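Local coordinates for protein fatty acid amide hydrolase (Candida albicans, PDB 6KVR) that probably hydrolyses monocarboxylic acid amides, fatty acid amides presumably among them, to the carboxylate and ammonium, as a member of the amidase signature family, at residues Asp60-Ala64 against Val65-Tyr69; Thr385-Ala388 against Tyr389-His393; Tyr425-Gly428 against Ala429-Tyr432; Glu529-Pro533 against Ser534-Gly538. All coordinates share one frame; numbering follows the deposited sequence.

Interaction 1 of 4, residues Asp60-Ala64 against Val65-Tyr69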
loop_
_atom_site.group_PDB
_atom_site.type_symbol
_atom_site.label_atom_id
_atom_site.label_comp_id
_atom_site.label_asym_id
_atom_site.label_seq_id
_atom_site.Cartn_x
_atom_site.Cartn_y
_atom_site.Cartn_z
ATOM N N ASP A 60 45.310 -1.621 11.960
ATOM C CA ASP A 60 45.508 -2.644 12.969
ATOM C C ASP A 60 44.257 -3.453 13.275
ATOM O O ASP A 60 44.316 -4.349 14.126
ATOM C CB ASP A 60 46.003 -1.977 14.245
ATOM C CG ASP A 60 47.511 -1.896 14.303
ATOM O OD1 ASP A 60 48.080 -2.161 15.383
ATOM O OD2 ASP A 60 48.127 -1.583 13.255
ATOM N N GLN A 61 43.129 -3.160 12.624
ATOM C CA GLN A 61 41.869 -3.838 12.933
ATOM C C GLN A 61 41.531 -3.668 14.413
ATOM O O GLN A 61 41.117 -4.609 15.086
ATOM C CB GLN A 61 41.923 -5.317 12.546
ATOM C CG GLN A 61 42.292 -5.519 11.085
ATOM C CD GLN A 61 42.208 -6.968 10.625
ATOM O OE1 GLN A 61 41.127 -7.569 10.587
ATOM N NE2 GLN A 61 43.360 -7.534 10.254
ATOM N N PHE A 62 41.765 -2.462 14.925
ATOM C CA PHE A 62 41.489 -2.135 16.317
ATOM C C PHE A 62 40.029 -2.435 16.662
ATOM O O PHE A 62 39.120 -2.078 15.910
ATOM C CB PHE A 62 41.823 -0.650 16.531
ATOM C CG PHE A 62 41.807 -0.203 17.968
ATOM C CD1 PHE A 62 42.890 -0.437 18.794
ATOM C CD2 PHE A 62 40.717 0.487 18.480
ATOM C CE1 PHE A 62 42.881 -0.006 20.117
ATOM C CE2 PHE A 62 40.699 0.913 19.797
ATOM C CZ PHE A 62 41.786 0.666 20.618
ATOM N N ASN A 63 39.809 -3.126 17.792
ATOM C CA ASN A 63 38.461 -3.400 18.300
ATOM C C ASN A 63 38.138 -2.316 19.323
ATOM O O ASN A 63 38.532 -2.417 20.489
ATOM C CB ASN A 63 38.380 -4.803 18.906
ATOM C CG ASN A 63 37.001 -5.131 19.498
ATOM O OD1 ASN A 63 36.216 -4.244 19.847
ATOM N ND2 ASN A 63 36.714 -6.423 19.625
ATOM N N ALA A 64 37.417 -1.273 18.888
ATOM C CA ALA A 64 37.155 -0.153 19.787
ATOM C C ALA A 64 36.237 -0.550 20.937
ATOM O O ALA A 64 36.357 -0.002 22.037
ATOM C CB ALA A 64 36.564 1.030 19.019
ATOM N N VAL A 65 35.330 -1.500 20.720
ATOM C CA VAL A 65 34.425 -1.910 21.797
ATOM C C VAL A 65 35.206 -2.580 22.927
ATOM O O VAL A 65 34.950 -2.335 24.112
ATOM C CB VAL A 65 33.325 -2.832 21.239
ATOM C CG1 VAL A 65 32.483 -3.427 22.373
ATOM C CG2 VAL A 65 32.453 -2.063 20.249
ATOM N N ASP A 66 36.173 -3.433 22.577
ATOM C CA ASP A 66 37.002 -4.064 23.595
ATOM C C ASP A 66 37.780 -3.030 24.393
ATOM O O ASP A 66 37.842 -3.102 25.627
ATOM C CB ASP A 66 37.957 -5.054 22.943
ATOM C CG ASP A 66 38.386 -6.135 23.892
ATOM O OD1 ASP A 66 37.503 -6.891 24.354
ATOM O OD2 ASP A 66 39.594 -6.199 24.212
ATOM N N TYR A 67 38.365 -2.052 23.701
ATOM C CA TYR A 67 39.133 -0.992 24.350
ATOM C C TYR A 67 38.291 -0.184 25.335
ATOM O O TYR A 67 38.777 0.207 26.404
ATOM C CB TYR A 67 39.715 -0.069 23.286
ATOM C CG TYR A 67 40.751 0.908 23.799
ATOM C CD1 TYR A 67 42.017 0.480 24.178
ATOM C CD2 TYR A 67 40.462 2.265 23.888
ATOM C CE1 TYR A 67 42.963 1.378 24.629
ATOM C CE2 TYR A 67 41.394 3.165 24.334
ATOM C CZ TYR A 67 42.638 2.719 24.708
ATOM O OH TYR A 67 43.556 3.628 25.162
ATOM N N LEU A 68 37.042 0.116 24.971
ATOM C CA LEU A 68 36.169 0.892 25.844
ATOM C C LEU A 68 36.049 0.241 27.218
ATOM O O LEU A 68 36.137 0.912 28.255
ATOM C CB LEU A 68 34.790 1.021 25.197
ATOM C CG LEU A 68 33.625 1.333 26.136
ATOM C CD1 LEU A 68 33.731 2.758 26.677
ATOM C CD2 LEU A 68 32.289 1.086 25.430
ATOM N N TYR A 69 35.846 -1.077 27.233
ATOM C CA TYR A 69 35.669 -1.789 28.486
ATOM C C TYR A 69 37.001 -2.027 29.193
ATOM O O TYR A 69 37.103 -1.832 30.407
ATOM C CB TYR A 69 34.949 -3.102 28.209
ATOM C CG TYR A 69 33.475 -2.917 27.934
ATOM C CD1 TYR A 69 32.567 -2.816 28.979
ATOM C CD2 TYR A 69 32.990 -2.833 26.634
ATOM C CE1 TYR A 69 31.222 -2.651 28.741
ATOM C CE2 TYR A 69 31.638 -2.677 26.387
ATOM C CZ TYR A 69 30.761 -2.581 27.441
ATOM O OH TYR A 69 29.407 -2.411 27.218
#

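Interaction 2 of 4, residues Thr385-Ala388 against Tyr389-His393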
loop_
_atom_site.group_PDB
_atom_site.type_symbol
_atom_site.label_atom_id
_atom_site.label_comp_id
_atom_site.label_asym_id
_atom_site.label_seq_id
_atom_site.Cartn_x
_atom_site.Cartn_y
_atom_site.Cartn_z
ATOM N N THR A 385 15.378 -16.210 -7.228
ATOM C CA THR A 385 16.194 -15.142 -6.651
ATOM C C THR A 385 16.901 -14.318 -7.727
ATOM O O THR A 385 17.109 -13.117 -7.546
ATOM C CB THR A 385 17.220 -15.705 -5.656
ATOM O OG1 THR A 385 17.982 -16.744 -6.272
ATOM C CG2 THR A 385 16.519 -16.258 -4.395
ATOM N N LYS A 386 17.257 -14.928 -8.854
ATOM C CA LYS A 386 17.850 -14.164 -9.943
ATOM C C LYS A 386 16.853 -13.169 -10.530
ATOM O O LYS A 386 17.193 -12.005 -10.763
ATOM C CB LYS A 386 18.377 -15.106 -11.027
ATOM C CG LYS A 386 19.009 -14.379 -12.211
ATOM C CD LYS A 386 19.736 -15.354 -13.120
ATOM C CE LYS A 386 20.147 -14.687 -14.428
ATOM N NZ LYS A 386 20.871 -15.629 -15.334
ATOM N N LEU A 387 15.613 -13.605 -10.785
ATOM C CA LEU A 387 14.609 -12.655 -11.250
ATOM C C LEU A 387 14.358 -11.569 -10.205
ATOM O O LEU A 387 14.214 -10.388 -10.549
ATOM C CB LEU A 387 13.315 -13.390 -11.600
ATOM C CG LEU A 387 12.173 -12.557 -12.190
ATOM C CD1 LEU A 387 12.575 -11.964 -13.539
ATOM C CD2 LEU A 387 10.908 -13.415 -12.316
ATOM N N ALA A 388 14.292 -11.949 -8.921
ATOM C CA ALA A 388 14.056 -10.957 -7.880
ATOM C C ALA A 388 15.179 -9.929 -7.848
ATOM O O ALA A 388 14.920 -8.721 -7.790
ATOM C CB ALA A 388 13.902 -11.631 -6.516
ATOM N N TYR A 389 16.428 -10.387 -7.950
ATOM C CA TYR A 389 17.574 -9.479 -7.898
ATOM C C TYR A 389 17.564 -8.515 -9.074
ATOM O O TYR A 389 17.727 -7.303 -8.896
ATOM C CB TYR A 389 18.875 -10.281 -7.876
ATOM C CG TYR A 389 20.124 -9.425 -7.870
ATOM C CD1 TYR A 389 20.607 -8.871 -6.688
ATOM C CD2 TYR A 389 20.824 -9.166 -9.051
ATOM C CE1 TYR A 389 21.767 -8.099 -6.674
ATOM C CE2 TYR A 389 21.989 -8.379 -9.046
ATOM C CZ TYR A 389 22.451 -7.847 -7.858
ATOM O OH TYR A 389 23.596 -7.057 -7.846
ATOM N N GLU A 390 17.339 -9.038 -10.284
ATOM C CA GLU A 390 17.331 -8.202 -11.479
ATOM C C GLU A 390 16.160 -7.234 -11.473
ATOM O O GLU A 390 16.305 -6.071 -11.868
ATOM C CB GLU A 390 17.266 -9.066 -12.744
ATOM C CG GLU A 390 18.620 -9.585 -13.196
ATOM C CD GLU A 390 18.522 -10.839 -14.058
ATOM O OE1 GLU A 390 19.572 -11.482 -14.288
ATOM O OE2 GLU A 390 17.407 -11.170 -14.528
ATOM N N THR A 391 14.980 -7.698 -11.051
ATOM C CA THR A 391 13.825 -6.809 -11.064
ATOM C C THR A 391 14.015 -5.658 -10.087
ATOM O O THR A 391 13.762 -4.498 -10.425
ATOM C CB THR A 391 12.538 -7.580 -10.742
ATOM O OG1 THR A 391 12.365 -8.634 -11.693
ATOM C CG2 THR A 391 11.328 -6.637 -10.818
ATOM N N VAL A 392 14.475 -5.950 -8.868
ATOM C CA VAL A 392 14.569 -4.864 -7.904
ATOM C C VAL A 392 15.686 -3.900 -8.288
ATOM O O VAL A 392 15.549 -2.681 -8.124
ATOM C CB VAL A 392 14.733 -5.407 -6.471
ATOM C CG1 VAL A 392 16.184 -5.844 -6.165
ATOM C CG2 VAL A 392 14.219 -4.349 -5.467
ATOM N N HIS A 393 16.769 -4.400 -8.881
ATOM C CA HIS A 393 17.829 -3.478 -9.273
ATOM C C HIS A 393 17.436 -2.643 -10.484
ATOM O O HIS A 393 17.904 -1.508 -10.615
ATOM C CB HIS A 393 19.143 -4.226 -9.496
ATOM C CG HIS A 393 19.834 -4.567 -8.210
ATOM N ND1 HIS A 393 19.271 -5.397 -7.264
ATOM C CD2 HIS A 393 20.966 -4.079 -7.652
ATOM C CE1 HIS A 393 20.062 -5.459 -6.205
ATOM N NE2 HIS A 393 21.099 -4.667 -6.416
#

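Interaction 3 of 4, residues Tyr425-Gly428 against Ala429-Tyr432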
loop_
_atom_site.group_PDB
_atom_site.type_symbol
_atom_site.label_atom_id
_atom_site.label_comp_id
_atom_site.label_asym_id
_atom_site.label_seq_id
_atom_site.Cartn_x
_atom_site.Cartn_y
_atom_site.Cartn_z
ATOM N N TYR A 425 23.374 0.069 -11.685
ATOM C CA TYR A 425 22.746 -1.151 -11.164
ATOM C C TYR A 425 21.858 -1.876 -12.173
ATOM O O TYR A 425 21.960 -3.103 -12.332
ATOM C CB TYR A 425 21.924 -0.826 -9.929
ATOM C CG TYR A 425 22.610 -1.328 -8.710
ATOM C CD1 TYR A 425 23.576 -2.318 -8.818
ATOM C CD2 TYR A 425 22.315 -0.813 -7.455
ATOM C CE1 TYR A 425 24.231 -2.800 -7.707
ATOM C CE2 TYR A 425 22.976 -1.278 -6.335
ATOM C CZ TYR A 425 23.939 -2.269 -6.470
ATOM O OH TYR A 425 24.593 -2.751 -5.354
ATOM N N GLY A 426 20.906 -1.190 -12.771
ATOM C CA GLY A 426 19.930 -1.986 -13.520
ATOM C C GLY A 426 20.200 -1.817 -15.003
ATOM O O GLY A 426 21.154 -2.391 -15.544
ATOM N N GLU A 427 19.404 -0.982 -15.662
ATOM C CA GLU A 427 19.775 -0.440 -16.959
ATOM C C GLU A 427 20.302 0.991 -16.840
ATOM O O GLU A 427 20.249 1.754 -17.810
ATOM C CB GLU A 427 18.591 -0.525 -17.929
ATOM C CG GLU A 427 18.062 -1.963 -18.131
ATOM C CD GLU A 427 17.034 -2.083 -19.257
ATOM O OE1 GLU A 427 17.370 -1.760 -20.415
ATOM O OE2 GLU A 427 15.890 -2.523 -18.996
ATOM N N GLY A 428 20.805 1.367 -15.660
ATOM C CA GLY A 428 21.419 2.662 -15.429
ATOM C C GLY A 428 20.633 3.858 -15.932
ATOM O O GLY A 428 19.529 4.139 -15.450
ATOM N N ALA A 429 21.192 4.574 -16.912
ATOM C CA ALA A 429 20.581 5.817 -17.362
ATOM C C ALA A 429 19.429 5.609 -18.339
ATOM O O ALA A 429 18.909 6.598 -18.868
ATOM C CB ALA A 429 21.635 6.726 -18.004
ATOM N N LYS A 430 19.015 4.375 -18.611
ATOM C CA LYS A 430 17.851 4.177 -19.466
ATOM C C LYS A 430 16.591 4.567 -18.695
ATOM O O LYS A 430 16.350 4.077 -17.585
ATOM C CB LYS A 430 17.757 2.734 -19.943
ATOM C CG LYS A 430 16.352 2.368 -20.392
ATOM C CD LYS A 430 16.295 0.975 -21.001
ATOM C CE LYS A 430 14.846 0.523 -21.138
ATOM N NZ LYS A 430 14.689 -0.942 -21.335
ATOM N N HIS A 431 15.810 5.479 -19.260
ATOM C CA HIS A 431 14.621 6.006 -18.603
ATOM C C HIS A 431 13.416 5.205 -19.095
ATOM O O HIS A 431 13.000 5.342 -20.246
ATOM C CB HIS A 431 14.483 7.500 -18.894
ATOM C CG HIS A 431 13.559 8.230 -17.964
ATOM N ND1 HIS A 431 13.512 9.610 -17.897
ATOM C CD2 HIS A 431 12.635 7.781 -17.082
ATOM C CE1 HIS A 431 12.606 9.976 -17.006
ATOM N NE2 HIS A 431 12.053 8.885 -16.501
ATOM N N TYR A 432 12.873 4.360 -18.227
ATOM C CA TYR A 432 11.748 3.502 -18.576
ATOM C C TYR A 432 10.491 4.318 -18.874
ATOM O O TYR A 432 10.277 5.400 -18.320
ATOM C CB TYR A 432 11.450 2.549 -17.419
ATOM C CG TYR A 432 12.294 1.293 -17.366
ATOM C CD1 TYR A 432 13.676 1.350 -17.412
ATOM C CD2 TYR A 432 11.695 0.045 -17.225
ATOM C CE1 TYR A 432 14.441 0.197 -17.354
ATOM C CE2 TYR A 432 12.448 -1.112 -17.152
ATOM C CZ TYR A 432 13.820 -1.031 -17.224
ATOM O OH TYR A 432 14.563 -2.190 -17.163
HETATM O O HOH W 1 17.467 2.364 -16.006
#

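Interaction 4 of 4, residues Glu529-Pro533 against Ser534-Gly538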
loop_
_atom_site.group_PDB
_atom_site.type_symbol
_atom_site.label_atom_id
_atom_site.label_comp_id
_atom_site.label_asym_id
_atom_site.label_seq_id
_atom_site.Cartn_x
_atom_site.Cartn_y
_atom_site.Cartn_z
ATOM N N GLU A 529 36.339 -13.460 -3.875
ATOM C CA GLU A 529 37.795 -13.343 -3.873
ATOM C C GLU A 529 38.287 -12.244 -2.938
ATOM O O GLU A 529 39.487 -12.176 -2.673
ATOM C CB GLU A 529 38.309 -13.141 -5.305
ATOM C CG GLU A 529 38.376 -14.473 -6.083
ATOM C CD GLU A 529 38.874 -14.354 -7.527
ATOM O OE1 GLU A 529 38.994 -13.223 -8.075
ATOM O OE2 GLU A 529 39.137 -15.425 -8.128
ATOM N N ASN A 530 37.390 -11.425 -2.386
ATOM C CA ASN A 530 37.775 -10.465 -1.357
ATOM C C ASN A 530 37.897 -11.086 0.029
ATOM O O ASN A 530 38.457 -10.450 0.925
ATOM C CB ASN A 530 36.758 -9.326 -1.286
ATOM C CG ASN A 530 36.972 -8.305 -2.365
ATOM O OD1 ASN A 530 38.037 -8.253 -2.960
ATOM N ND2 ASN A 530 35.955 -7.514 -2.653
ATOM N N TYR A 531 37.368 -12.288 0.256
ATOM C CA TYR A 531 37.428 -12.821 1.607
ATOM C C TYR A 531 38.852 -13.266 1.930
ATOM O O TYR A 531 39.468 -14.016 1.173
ATOM C CB TYR A 531 36.453 -13.984 1.816
ATOM C CG TYR A 531 36.555 -14.469 3.252
ATOM C CD1 TYR A 531 36.021 -13.712 4.293
ATOM C CD2 TYR A 531 37.283 -15.618 3.581
ATOM C CE1 TYR A 531 36.166 -14.104 5.619
ATOM C CE2 TYR A 531 37.432 -16.018 4.910
ATOM C CZ TYR A 531 36.871 -15.256 5.916
ATOM O OH TYR A 531 36.989 -15.636 7.220
ATOM N N ASP A 532 39.359 -12.811 3.062
ATOM C CA ASP A 532 40.690 -13.121 3.573
ATOM C C ASP A 532 40.565 -13.273 5.081
ATOM O O ASP A 532 40.245 -12.291 5.760
ATOM C CB ASP A 532 41.685 -12.013 3.216
ATOM C CG ASP A 532 43.106 -12.272 3.748
ATOM O OD1 ASP A 532 43.299 -12.996 4.759
ATOM O OD2 ASP A 532 44.048 -11.689 3.161
ATOM N N PRO A 533 40.818 -14.469 5.632
ATOM C CA PRO A 533 40.657 -14.674 7.086
ATOM C C PRO A 533 41.395 -13.664 7.956
ATOM O O PRO A 533 40.858 -13.241 8.986
ATOM C CB PRO A 533 41.212 -16.092 7.307
ATOM C CG PRO A 533 41.244 -16.726 5.979
ATOM C CD PRO A 533 41.397 -15.646 4.963
ATOM N N SER A 534 42.606 -13.258 7.570
ATOM C CA SER A 534 43.398 -12.385 8.429
ATOM C C SER A 534 42.954 -10.927 8.374
ATOM O O SER A 534 43.412 -10.128 9.196
ATOM C CB SER A 534 44.891 -12.491 8.069
ATOM O OG SER A 534 45.163 -11.986 6.764
ATOM N N GLN A 535 42.056 -10.568 7.459
ATOM C CA GLN A 535 41.674 -9.175 7.236
ATOM C C GLN A 535 40.240 -8.869 7.686
ATOM O O GLN A 535 39.710 -7.793 7.373
ATOM C CB GLN A 535 41.849 -8.833 5.752
ATOM C CG GLN A 535 43.298 -8.647 5.299
ATOM C CD GLN A 535 43.984 -7.465 5.972
ATOM O OE1 GLN A 535 44.779 -7.631 6.907
ATOM N NE2 GLN A 535 43.690 -6.261 5.485
ATOM N N PHE A 536 39.596 -9.787 8.402
ATOM C CA PHE A 536 38.233 -9.570 8.870
ATOM C C PHE A 536 38.078 -10.026 10.319
ATOM O O PHE A 536 36.999 -10.473 10.715
ATOM C CB PHE A 536 37.206 -10.304 7.983
ATOM C CG PHE A 536 37.065 -9.737 6.589
ATOM C CD1 PHE A 536 36.212 -8.669 6.340
ATOM C CD2 PHE A 536 37.765 -10.291 5.523
ATOM C CE1 PHE A 536 36.074 -8.145 5.060
ATOM C CE2 PHE A 536 37.637 -9.773 4.236
ATOM C CZ PHE A 536 36.785 -8.701 4.001
ATOM N N VAL A 537 39.141 -9.889 11.122
ATOM C CA VAL A 537 39.236 -10.581 12.409
ATOM C C VAL A 537 38.130 -10.154 13.365
ATOM O O VAL A 537 37.960 -8.961 13.656
ATOM C CB VAL A 537 40.605 -10.317 13.056
ATOM C CG1 VAL A 537 40.684 -11.039 14.396
ATOM C CG2 VAL A 537 41.762 -10.717 12.122
ATOM N N GLY A 538 37.414 -11.139 13.916
ATOM C CA GLY A 538 36.543 -10.887 15.041
ATOM C C GLY A 538 35.272 -10.135 14.721
ATOM O O GLY A 538 34.575 -9.708 15.653
#

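Interaction 1 of 4, residues Asp60-Ala64 against Val65-Tyr69
Asn63 OD1 accepts the backbone N-H of Asp66, the two atoms OD1 and N lying 2.8 Å apart in a nearly straight bond. The donor does not lie in the amide plane but stands 61° above it. With CG anti to the backbone N (chi1 178°), the carboxamide of Asn63 is folded forward onto the opening turn of the helix. There Asn63 CG rests 3.6 Å from Asp66 CB, and the two side chains cross at about a right angle. The main chain takes up the helical pattern at once: Tyr67 N bonds to Asn63 O at 3.2 Å and Leu68 N to Ala64 O at 3.0 Å.

Phe62 adds an apolar touch just ahead of the cap. Its CZ sits over one face of the Tyr67 ring, near the root, 3.4 Å from Tyr67 CG. The ring planes meet at 59°, an oblique pair.

Farther out, Ala64 and Leu68 lean on Tyr243 of helix 235-243, while Ala64 and Tyr67 touch Phe117 of helix 100-118. Gln61, just before, hydrogen-bonds to Asn225, Ser534 and Val537. It has positive phi and belongs to the Schellman motif that ends helix 54-59. Helix 54-59 is thus joined to helix 64-70 through a short connection, a Schellman C-cap followed by an asparagine N-cap.

Interaction 2 of 4, residues Thr385-Ala388 against Tyr389-His393
Thr385 to His393 run in regular alpha-helical geometry, their main-chain N-H groups bonding four residues back, as in Tyr389 N to Thr385 O at 2.8 Å and Val392 N to Ala388 O at 3.0 Å. These are the first turns of helix 385-397, and the side chains add further links along its faces.

Leu387 O is gripped twice by one residue. Thr391 N and Thr391 OG1 each lie 2.8 Å from Leu387 O, arriving from opposite faces of the carbonyl plane. The hydroxyl can fold back this way because OG1 is anti to the carbonyl carbon (chi1 -58°), beside its own backbone N; it reaches the oxygen from 37° above the plane.

Lys386 and Glu390 cross on the solvent side. The lysine chain is extended and passes the carboxylate, with Lys386 CE 3.3 Å from Glu390 OE1. Lys386 NZ stays 4.5 Å from that oxygen, too far for a salt bridge, although the opposite charges probably still attract.

The inner faces pack against two helices: Ala388 on Leu447 of helix 434-457 and on Leu486 of helix 482-490, where Val392 also meets Ile489. The side chain of Val392 is about 7 Å from Gly255, a predicted substrate-binding residue.

Within the second segment, His393 doubles back on Tyr389. Its ND1 donates a bent bond (130°) to Tyr389 O at 2.9 Å, while Tyr389 CZ lies 3.7 Å over the centre of the His393 ring.

Interaction 3 of 4, residues Tyr425-Gly428 against Ala429-Tyr432
Glu427 and Lys430 are the ends of a type II' beta turn, closed by Lys430 N bonding to Glu427 O at 3.0 Å. The turn belongs to the loop between helices 417-423 and 434-457. Gly428 holds its first corner with phi 48°, and the positive phi by itself favours glycine.

A water lies within hydrogen-bonding distance of two carbonyl oxygens of the turn, Gly428 O at 2.8 Å and Lys430 O at 2.6 Å.

Beyond the loop, Tyr432 packs on Val434 of the second subunit, and His431 NE2 hydrogen-bonds to Ala435 N of that subunit, so the residues following the turn form part of the dimer contact.

The charged link joins the two ends of the turn. Glu427 and Lys430 lie side by side and point the same way, the lysine extended with CG anti to its backbone N (chi1 159°). Lys430 NZ makes a salt bridge with Glu427 OE1 at 3.0 Å, meeting it on the syn side, 30° out of the carboxylate plane.

Interaction 4 of 4, residues Glu529-Pro533 against Ser534-Gly538
Asp532 OD1 takes two hydrogen bonds from Ser534, one from the backbone and one from the hydroxyl. Ser534 N and Ser534 OG both lie 2.9 Å from Asp532 OD1 and approach from the same face of the carboxylate, the N-H on the anti side. The hydroxyl gets there because OG stands between the backbone N and the carbonyl carbon of Ser534 (chi1 66°). Two donors on one oxygen fix the rotation of the carboxylate and would help to stabilise its negative charge. The main chain closes the same corner, Gln535 N bonding to Asp532 O at 3.0 Å.

The side-chain bond from Asp532 to the second residue after it forms an Asx turn, overlaid on a type I beta turn with Pro533 and Ser534 at its corners. It lies in the loop between helix 522-529 and strand 540-546.

The aromatic rings of Tyr531 and Phe536 meet beside the turn. The edge of the Phe536 ring faces two carbonyl oxygens lying in its plane: Phe536 CD2 is 3.2 Å from Asp532 O, and Phe536 CE2 is 3.5 Å from Asn530 O. The slightly positive ring hydrogens thus point at these oxygens. The ring planes of Tyr531 and Phe536 are nearly parallel, 10° apart, but the rings are slid so far that they barely overlap; Tyr531 CD1 to Phe536 CD2 measures 4.0 Å. Outside the loop, Phe536 stacks on His474, and Tyr531 OH bonds to Asp508 O.

Overall arrangement
All four contacts are local, so they follow one another in series along the chain, and none nests in or crosses another. Interaction 1 turns the corner between helices 54-59 and 64-70. Interaction 2 starts helix 385-397, and interaction 3 folds the loop leading to helix 434-457; the two meet edge-to-face through the rings of His393 and Tyr425. Interaction 4 bends the loop before strand 540-546 of the central sheet. There the chain comes back to interaction 1, the two loops touching through Gln61. Interactions 1 and 3 lie on opposite sides of the chain's centre, about 42 Å apart between centres.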